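Local coordinates for Methylcobalamin\: coenzyme M methyltransferase (Methanosarcina mazei, PDB 4AY7), which catalyses the zinc-dependent transfer of a methyl group from a methylated corrinoid to coenzyme M in methanogenesis, at residues T85-A90 / A122-R127; A22-P27 / G262-S267; K64-N69 / K138-K143. One frame throughout, in Å; residues are numbered along the deposited sequence.

Contact 1: T85-A90 / A122-R127; sequences TVLVEA and ADLLQR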
loop_
_atom_site.group_PDB
_atom_site.type_symbol
_atom_site.label_atom_id
_atom_site.label_comp_id
_atom_site.label_asym_id
_atom_site.label_seq_id
_atom_site.Cartn_x
_atom_site.Cartn_y
_atom_site.Cartn_z
ATOM N N THR A 85 -5.245 5.515 7.463
ATOM C CA THR A 85 -5.490 6.057 8.799
ATOM C C THR A 85 -5.879 5.038 9.869
ATOM O O THR A 85 -5.983 5.407 11.087
ATOM C CB THR A 85 -6.608 7.181 8.826
ATOM O OG1 THR A 85 -7.889 6.598 8.547
ATOM C CG2 THR A 85 -6.364 8.338 7.800
ATOM N N VAL A 86 -6.075 3.787 9.536
ATOM C CA VAL A 86 -6.546 2.872 10.555
ATOM C C VAL A 86 -5.621 2.772 11.788
ATOM O O VAL A 86 -6.078 2.757 12.947
ATOM C CB VAL A 86 -6.872 1.481 9.949
ATOM C CG1 VAL A 86 -7.208 0.413 11.007
ATOM C CG2 VAL A 86 -8.043 1.577 8.979
ATOM N N LEU A 87 -4.337 2.584 11.520
ATOM C CA LEU A 87 -3.396 2.341 12.581
ATOM C C LEU A 87 -3.183 3.663 13.340
ATOM O O LEU A 87 -3.131 3.696 14.556
ATOM C CB LEU A 87 -2.058 1.757 12.005
ATOM C CG LEU A 87 -0.918 1.549 13.063
ATOM C CD1 LEU A 87 -1.461 0.673 14.215
ATOM C CD2 LEU A 87 0.340 0.970 12.386
ATOM N N VAL A 88 -3.016 4.768 12.630
ATOM C CA VAL A 88 -2.707 6.029 13.339
ATOM C C VAL A 88 -3.878 6.450 14.251
ATOM O O VAL A 88 -3.662 6.960 15.378
ATOM C CB VAL A 88 -2.278 7.143 12.357
ATOM C CG1 VAL A 88 -0.912 6.771 11.742
ATOM C CG2 VAL A 88 -3.251 7.338 11.230
ATOM N N GLU A 89 -5.095 6.177 13.819
ATOM C CA GLU A 89 -6.240 6.384 14.632
ATOM C C GLU A 89 -6.259 5.472 15.844
ATOM O O GLU A 89 -6.638 5.936 16.922
ATOM C CB GLU A 89 -7.500 6.112 13.849
ATOM C CG GLU A 89 -8.754 6.290 14.668
ATOM C CD GLU A 89 -10.030 6.182 13.828
ATOM O OE1 GLU A 89 -10.066 5.300 12.987
ATOM O OE2 GLU A 89 -11.040 6.918 13.971
ATOM N N ALA A 90 -5.967 4.210 15.679
ATOM C CA ALA A 90 -5.826 3.284 16.827
ATOM C C ALA A 90 -4.731 3.730 17.793
ATOM O O ALA A 90 -4.935 3.654 19.009
ATOM C CB ALA A 90 -5.625 1.877 16.328
ATOM N N ALA A 122 -1.372 -1.471 25.098
ATOM C CA ALA A 122 -1.322 -2.896 25.240
ATOM C C ALA A 122 -2.458 -3.517 24.479
ATOM O O ALA A 122 -2.353 -4.666 24.003
ATOM C CB ALA A 122 -1.368 -3.327 26.698
ATOM N N ASP A 123 -3.522 -2.758 24.269
ATOM C CA ASP A 123 -4.659 -3.297 23.591
ATOM C C ASP A 123 -4.887 -2.694 22.202
ATOM O O ASP A 123 -6.046 -2.596 21.745
ATOM C CB ASP A 123 -5.899 -3.094 24.446
ATOM C CG ASP A 123 -6.224 -1.613 24.643
ATOM O OD1 ASP A 123 -5.337 -0.730 24.425
ATOM O OD2 ASP A 123 -7.363 -1.307 25.018
ATOM N N LEU A 124 -3.783 -2.280 21.576
ATOM C CA LEU A 124 -3.792 -1.676 20.236
ATOM C C LEU A 124 -4.806 -2.359 19.310
ATOM O O LEU A 124 -5.606 -1.712 18.660
ATOM C CB LEU A 124 -2.420 -1.828 19.598
ATOM C CG LEU A 124 -2.290 -1.141 18.232
ATOM C CD1 LEU A 124 -2.528 0.337 18.353
ATOM C CD2 LEU A 124 -0.909 -1.450 17.665
ATOM N N LEU A 125 -4.791 -3.686 19.282
ATOM C CA LEU A 125 -5.600 -4.406 18.275
ATOM C C LEU A 125 -7.123 -4.337 18.463
ATOM O O LEU A 125 -7.905 -4.658 17.567
ATOM C CB LEU A 125 -5.093 -5.845 18.162
ATOM C CG LEU A 125 -3.666 -6.072 17.580
ATOM C CD1 LEU A 125 -3.412 -7.577 17.513
ATOM C CD2 LEU A 125 -3.325 -5.421 16.184
ATOM N N GLN A 126 -7.553 -3.912 19.617
ATOM C CA GLN A 126 -8.973 -3.685 19.872
ATOM C C GLN A 126 -9.409 -2.259 19.642
ATOM O O GLN A 126 -10.618 -1.978 19.670
ATOM C CB GLN A 126 -9.352 -4.125 21.292
ATOM C CG GLN A 126 -9.303 -5.618 21.541
ATOM C CD GLN A 126 -8.408 -5.917 22.727
ATOM O OE1 GLN A 126 -8.869 -6.299 23.827
ATOM N NE2 GLN A 126 -7.106 -5.648 22.541
ATOM N N ARG A 127 -8.448 -1.386 19.391
ATOM C CA ARG A 127 -8.690 0.033 19.225
ATOM C C ARG A 127 -9.047 0.506 17.829
ATOM O O ARG A 127 -8.640 -0.086 16.843
ATOM C CB ARG A 127 -7.490 0.828 19.712
ATOM C CG ARG A 127 -7.283 0.674 21.204
ATOM C CD ARG A 127 -6.232 1.649 21.717
ATOM N NE ARG A 127 -6.094 1.470 23.180
ATOM C CZ ARG A 127 -5.844 2.441 24.043
ATOM N NH1 ARG A 127 -5.659 3.686 23.597
ATOM N NH2 ARG A 127 -5.768 2.169 25.366
HETATM O O HOH W 1 -5.666 4.598 21.200
#
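Ala90, on the last turn of helix 86-90, presses its methyl group onto the chain at Arg127: CB lies 3.6 Å from Arg127 O, and the side chain of Arg127 lies alongside as well. The CA atoms of Ala90 and Arg127 are just 5.0 Å apart, a close approach consistent with the small side chain of the alanine. The same methyl also meets Leu124, whose CD1 is 4.0 Å from Ala90 CB. The second branch, Leu124 CD2, rests against Leu87 CD1, and the two leucine side chains cross at about a right angle. Both leucines start with CG anti to the backbone N (chi1 176° for Leu87, -176° for Leu124), which carries their ends nearer each other than their CB atoms would suggest.

Arg127 closes the edge of this apolar patch. Its extended chain runs past the end of the helix, with CD 3.6 Å from Ala90 O, and then leads away to a polar end. There NE forms a salt bridge to Asp123 OD1 at 2.6 Å, meeting the oxygen from above the carboxylate plane. NH2 adds only a weak bond to the same oxygen. In the guanidinium plane, NH1 donates to a water, which in turn donates to Ala90 O, so the carbonyl at the helix end is tied to the loop through a single water.

Helix 86-90 and this loop both belong to the long connection between barrel strands 78-80 and 150-155. Leu87 and Leu125 reach helix 178-202, Ala90 and Leu125 touch Ile130 of helix 130-144, and Glu155 at the end of strand 150-155 accepts a hydrogen bond from Val88 N.

Contact 2: A22-P27 / G262-S267; sequences ALKGEP and GFEGLS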
loop_
_atom_site.group_PDB
_atom_site.type_symbol
_atom_site.label_atom_id
_atom_site.label_comp_id
_atom_site.label_asym_id
_atom_site.label_seq_id
_atom_site.Cartn_x
_atom_site.Cartn_y
_atom_site.Cartn_z
ATOM N N ALA A 22 5.923 -14.372 -7.847
ATOM C CA ALA A 22 6.343 -13.128 -8.515
ATOM C C ALA A 22 7.082 -12.139 -7.683
ATOM O O ALA A 22 8.084 -11.567 -8.111
ATOM C CB ALA A 22 5.161 -12.470 -9.234
ATOM N N LEU A 23 6.528 -11.880 -6.477
ATOM C CA LEU A 23 7.106 -10.943 -5.562
ATOM C C LEU A 23 8.437 -11.460 -5.044
ATOM O O LEU A 23 9.369 -10.692 -4.858
ATOM C CB LEU A 23 6.121 -10.572 -4.411
ATOM C CG LEU A 23 4.893 -9.765 -4.809
ATOM C CD1 LEU A 23 3.798 -9.692 -3.707
ATOM C CD2 LEU A 23 5.397 -8.378 -5.312
ATOM N N LYS A 24 8.542 -12.743 -4.797
ATOM C CA LYS A 24 9.805 -13.270 -4.336
ATOM C C LYS A 24 10.862 -13.411 -5.441
ATOM O O LYS A 24 12.046 -13.612 -5.139
ATOM C CB LYS A 24 9.576 -14.609 -3.709
ATOM C CG LYS A 24 8.817 -14.565 -2.402
ATOM C CD LYS A 24 8.938 -15.960 -1.816
ATOM C CE LYS A 24 7.869 -16.272 -0.793
ATOM N NZ LYS A 24 7.884 -17.749 -0.561
ATOM N N GLY A 25 10.474 -13.278 -6.695
ATOM C CA GLY A 25 11.451 -13.436 -7.807
ATOM C C GLY A 25 11.650 -14.863 -8.240
ATOM O O GLY A 25 12.639 -15.196 -8.920
ATOM N N GLU A 26 10.729 -15.722 -7.879
ATOM C CA GLU A 26 10.737 -17.090 -8.377
ATOM C C GLU A 26 10.093 -17.174 -9.739
ATOM O O GLU A 26 9.288 -16.285 -10.125
ATOM C CB GLU A 26 9.967 -17.917 -7.374
ATOM C CG GLU A 26 10.647 -17.937 -6.021
ATOM C CD GLU A 26 9.777 -18.540 -4.960
ATOM O OE1 GLU A 26 8.563 -18.570 -5.195
ATOM O OE2 GLU A 26 10.283 -18.983 -3.895
ATOM N N PRO A 27 10.398 -18.260 -10.518
ATOM C CA PRO A 27 9.804 -18.259 -11.856
ATOM C C PRO A 27 8.280 -18.370 -11.844
ATOM O O PRO A 27 7.684 -19.052 -10.999
ATOM C CB PRO A 27 10.426 -19.482 -12.559
ATOM C CG PRO A 27 11.652 -19.787 -11.776
ATOM C CD PRO A 27 11.370 -19.355 -10.362
ATOM N N GLY A 262 14.670 -4.762 2.552
ATOM C CA GLY A 262 14.174 -6.090 2.870
ATOM C C GLY A 262 12.766 -6.457 2.491
ATOM O O GLY A 262 12.299 -7.536 2.834
ATOM N N PHE A 263 12.127 -5.606 1.713
ATOM C CA PHE A 263 10.816 -5.906 1.164
ATOM C C PHE A 263 10.970 -6.719 -0.091
ATOM O O PHE A 263 11.853 -6.429 -0.870
ATOM C CB PHE A 263 10.106 -4.595 0.820
ATOM C CG PHE A 263 9.727 -3.798 2.031
ATOM C CD1 PHE A 263 10.678 -2.953 2.617
ATOM C CD2 PHE A 263 8.430 -3.843 2.554
ATOM C CE1 PHE A 263 10.361 -2.206 3.752
ATOM C CE2 PHE A 263 8.106 -3.100 3.671
ATOM C CZ PHE A 263 9.071 -2.281 4.286
ATOM N N GLU A 264 10.124 -7.711 -0.291
ATOM C CA GLU A 264 10.133 -8.430 -1.556
ATOM C C GLU A 264 9.921 -7.520 -2.741
ATOM O O GLU A 264 10.587 -7.680 -3.761
ATOM C CB GLU A 264 9.064 -9.494 -1.572
ATOM C CG GLU A 264 9.491 -10.753 -0.867
ATOM C CD GLU A 264 9.459 -10.734 0.609
ATOM O OE1 GLU A 264 8.953 -9.742 1.159
ATOM O OE2 GLU A 264 9.989 -11.734 1.223
ATOM N N GLY A 265 8.899 -6.723 -2.664
ATOM C CA GLY A 265 8.549 -5.845 -3.757
ATOM C C GLY A 265 8.602 -4.395 -3.392
ATOM O O GLY A 265 8.313 -3.987 -2.219
ATOM N N LEU A 266 8.922 -3.611 -4.408
ATOM C CA LEU A 266 8.777 -2.203 -4.402
ATOM C C LEU A 266 7.718 -1.688 -5.399
ATOM O O LEU A 266 7.696 -2.005 -6.561
ATOM C CB LEU A 266 10.112 -1.506 -4.652
ATOM C CG LEU A 266 11.249 -1.901 -3.772
ATOM C CD1 LEU A 266 12.475 -1.170 -4.270
ATOM C CD2 LEU A 266 10.969 -1.554 -2.312
ATOM N N SER A 267 6.780 -0.903 -4.883
ATOM C CA SER A 267 5.648 -0.352 -5.696
ATOM C C SER A 267 6.005 1.070 -5.942
ATOM O O SER A 267 6.158 1.864 -4.987
ATOM C CB SER A 267 4.348 -0.475 -4.965
ATOM O OG SER A 267 3.322 0.321 -5.529
#
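Glu264 and Leu23 carry the meeting of the N-terminal helix 15-24 with the start of strand 265-267 in the TIM barrel, and Lys24, which is exposed, adds a smaller share. The helix stops here in a Schellman motif with Gly25 as its C-prime residue at positive phi: Glu26 N bonds to Ala21 O, and Gly25 N bonds weakly to Ala22 O. The helix thus ends beside the N-terminal end of strand 265-267.

Glu264 approaches with its aliphatic part. Its CB sits 3.5 Å from Leu23 O, and CG stays near the same oxygen. The two carbonyl oxygens, Leu23 O and Glu264 O, come within 3.4 Å of each other; both are acceptors, so nothing bonds them. Leu23 O is instead taken by Arg287 NE at the start of the next strand, which ties the helix end to the barrel.

The side chain of Leu23 leans past the strand, with CD2 4.3 Å from Gly265 CA. Gly265 has no side chain to occupy that position, and a CB there would fall much too close to CD2. Leu23 also touches Val242 and Val320, so it bears on the starts of three of the barrel strands.

Lys24 runs beside Glu264, both side chains pointing the same way, with their CG atoms 4.2 Å apart. Opposite charges lie at their ends, but Lys24 NZ is 6.6 Å from Glu264 OE2, too far for a salt bridge. The glutamate chain instead bends at chi2 (78°), folding its carboxylate back toward the neighbouring strand 242-246, where OE1 accepts a hydrogen bond from Thr243 N.

Contact 3: K64-N69 / K138-K143; sequences KLALAN and KIIREK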
loop_
_atom_site.group_PDB
_atom_site.type_symbol
_atom_site.label_atom_id
_atom_site.label_comp_id
_atom_site.label_asym_id
_atom_site.label_seq_id
_atom_site.Cartn_x
_atom_site.Cartn_y
_atom_site.Cartn_z
ATOM N N LYS A 64 -17.388 -6.089 0.909
ATOM C CA LYS A 64 -18.241 -6.087 -0.267
ATOM C C LYS A 64 -17.627 -5.217 -1.349
ATOM O O LYS A 64 -17.502 -5.690 -2.499
ATOM C CB LYS A 64 -19.690 -5.720 0.148
ATOM C CG LYS A 64 -20.752 -6.028 -0.872
ATOM C CD LYS A 64 -22.085 -5.436 -0.445
ATOM C CE LYS A 64 -23.206 -5.798 -1.447
ATOM N NZ LYS A 64 -24.500 -5.057 -1.144
ATOM N N LEU A 65 -17.091 -4.051 -1.010
ATOM C CA LEU A 65 -16.450 -3.205 -1.991
ATOM C C LEU A 65 -15.105 -3.767 -2.499
ATOM O O LEU A 65 -14.736 -3.564 -3.732
ATOM C CB LEU A 65 -16.204 -1.857 -1.453
ATOM C CG LEU A 65 -15.594 -0.800 -2.324
ATOM C CD1 LEU A 65 -16.478 -0.502 -3.569
ATOM C CD2 LEU A 65 -15.395 0.403 -1.422
ATOM N N ALA A 66 -14.351 -4.428 -1.592
ATOM C CA ALA A 66 -13.042 -5.026 -1.998
ATOM C C ALA A 66 -13.211 -6.141 -3.010
ATOM O O ALA A 66 -12.459 -6.283 -4.029
ATOM C CB ALA A 66 -12.329 -5.606 -0.784
ATOM N N LEU A 67 -14.198 -6.966 -2.716
ATOM C CA LEU A 67 -14.439 -8.113 -3.528
ATOM C C LEU A 67 -14.922 -7.647 -4.894
ATOM O O LEU A 67 -14.666 -8.317 -5.886
ATOM C CB LEU A 67 -15.482 -9.039 -2.912
ATOM C CG LEU A 67 -14.996 -9.932 -1.776
ATOM C CD1 LEU A 67 -14.439 -11.289 -2.224
ATOM C CD2 LEU A 67 -13.883 -9.211 -1.053
ATOM N N ALA A 68 -15.614 -6.505 -4.927
ATOM C CA ALA A 68 -16.215 -5.998 -6.145
ATOM C C ALA A 68 -15.140 -5.619 -7.142
ATOM O O ALA A 68 -15.351 -5.867 -8.347
ATOM C CB ALA A 68 -17.193 -4.828 -5.858
ATOM N N ASN A 69 -14.001 -5.068 -6.679
ATOM C CA ASN A 69 -12.890 -4.733 -7.568
ATOM C C ASN A 69 -11.906 -5.908 -7.686
ATOM O O ASN A 69 -10.659 -5.704 -7.861
ATOM C CB ASN A 69 -12.126 -3.438 -7.143
ATOM C CG ASN A 69 -11.328 -2.828 -8.311
ATOM O OD1 ASN A 69 -11.231 -3.465 -9.375
ATOM N ND2 ASN A 69 -10.795 -1.606 -8.153
ATOM N N LYS A 138 -11.221 -11.677 7.208
ATOM C CA LYS A 138 -11.838 -13.017 7.401
ATOM C C LYS A 138 -13.052 -13.227 6.532
ATOM O O LYS A 138 -13.264 -14.313 5.988
ATOM C CB LYS A 138 -12.232 -13.204 8.849
ATOM C CG LYS A 138 -11.010 -13.178 9.750
ATOM C CD LYS A 138 -11.421 -13.132 11.213
ATOM C CE LYS A 138 -10.501 -12.209 12.039
ATOM N NZ LYS A 138 -11.377 -11.531 13.032
ATOM N N ILE A 139 -13.850 -12.185 6.372
ATOM C CA ILE A 139 -15.017 -12.276 5.470
ATOM C C ILE A 139 -14.570 -12.507 4.015
ATOM O O ILE A 139 -15.161 -13.315 3.301
ATOM C CB ILE A 139 -15.832 -11.025 5.496
ATOM C CG1 ILE A 139 -16.455 -10.839 6.899
ATOM C CG2 ILE A 139 -16.969 -11.058 4.457
ATOM C CD1 ILE A 139 -17.188 -9.508 7.009
ATOM N N ILE A 140 -13.571 -11.742 3.570
ATOM C CA ILE A 140 -12.968 -11.930 2.205
ATOM C C ILE A 140 -12.430 -13.367 2.002
ATOM O O ILE A 140 -12.862 -14.059 1.099
ATOM C CB ILE A 140 -11.855 -10.907 1.934
ATOM C CG1 ILE A 140 -12.502 -9.522 1.852
ATOM C CG2 ILE A 140 -11.002 -11.303 0.692
ATOM C CD1 ILE A 140 -11.486 -8.375 1.943
ATOM N N ARG A 141 -11.607 -13.838 2.936
ATOM C CA ARG A 141 -11.105 -15.199 2.898
ATOM C C ARG A 141 -12.205 -16.230 2.787
ATOM O O ARG A 141 -12.125 -17.156 1.988
ATOM C CB ARG A 141 -10.239 -15.537 4.106
ATOM C CG ARG A 141 -9.720 -16.969 4.066
ATOM C CD ARG A 141 -8.798 -17.269 2.861
ATOM N NE ARG A 141 -7.565 -16.485 2.905
ATOM C CZ ARG A 141 -6.871 -16.051 1.825
ATOM N NH1 ARG A 141 -7.318 -16.264 0.582
ATOM N NH2 ARG A 141 -5.726 -15.373 1.979
ATOM N N GLU A 142 -13.255 -16.088 3.564
ATOM C CA GLU A 142 -14.290 -17.077 3.528
ATOM C C GLU A 142 -14.958 -17.088 2.173
ATOM O O GLU A 142 -15.376 -18.133 1.729
ATOM C CB GLU A 142 -15.339 -16.827 4.642
ATOM C CG GLU A 142 -16.418 -17.891 4.658
ATOM C CD GLU A 142 -17.243 -17.898 5.945
ATOM O OE1 GLU A 142 -17.265 -16.867 6.715
ATOM O OE2 GLU A 142 -17.897 -18.949 6.168
ATOM N N LYS A 143 -15.099 -15.935 1.543
ATOM C CA LYS A 143 -15.805 -15.871 0.257
ATOM C C LYS A 143 -14.946 -16.338 -0.914
ATOM O O LYS A 143 -15.436 -17.027 -1.806
ATOM C CB LYS A 143 -16.267 -14.475 -0.093
ATOM C CG LYS A 143 -17.519 -14.551 -0.949
ATOM C CD LYS A 143 -17.423 -13.763 -2.234
ATOM C CE LYS A 143 -18.723 -13.924 -3.048
ATOM N NZ LYS A 143 -19.039 -12.589 -3.656
#
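No ring, amide or other flat group offers a face or an edge where Leu67 meets Ile140; aliphatic chains do all the touching. Two helices on the outside of the TIM barrel pack here, helix 59-71 preceding strand 78-80 and helix 130-144 following it. The axes of the short segments 64-69 and 138-143 approach to 10.2 Å, at a crossing angle of -44°.

Leu67 CD2 enters among the branches of Ile140. It lies 3.2 Å from CG1, tighter than two carbons normally sit, so that closeness is best read with caution, and it is also near CB, CG2 and CD1. With CG1 anti to the carbonyl carbon (chi1 -67°) and the chain extended beyond it, Ile140 CD1 reaches Ala66 CB, 4.0 Å away. Val78 of the strand underneath touches Ala66, Leu67 and Ile140. An alanine at Ile140 would remove CG1, CG2 and CD1, and would probably leave Leu67 CD2 and Ala66 CB facing a gap between the helices.

On the solvent side, Lys143 is bent at chi2 and chi4 and stretches over toward helix 59-71. Its NZ forms a salt bridge with Glu71, while its CD rests 3.9 Å from Leu67 CD1.

Overall arrangement
The three contacts sit at separate places on one TIM barrel and nest along the chain: contact 1 lies within the loop closed by contact 3, and that within the loop closed by contact 2. Centre to centre, contacts 1 and 2 are 28 Å apart; the other two separations are 22 Å (1 with 3) and 24 Å (2 with 3). Helix 130-144 relates two of them: contact 1 abuts its beginning and contact 3 uses its later turns. Contact 2 is near both metals: by nearest atoms, Gly265 is about 9 Å from the side chain of zinc ligand His246, and Leu23 about 10 Å from a bound magnesium ion. Ala66 lies about 9 Å from Gln38, side chain to side chain; Gln38 binds coenzyme M, absent here.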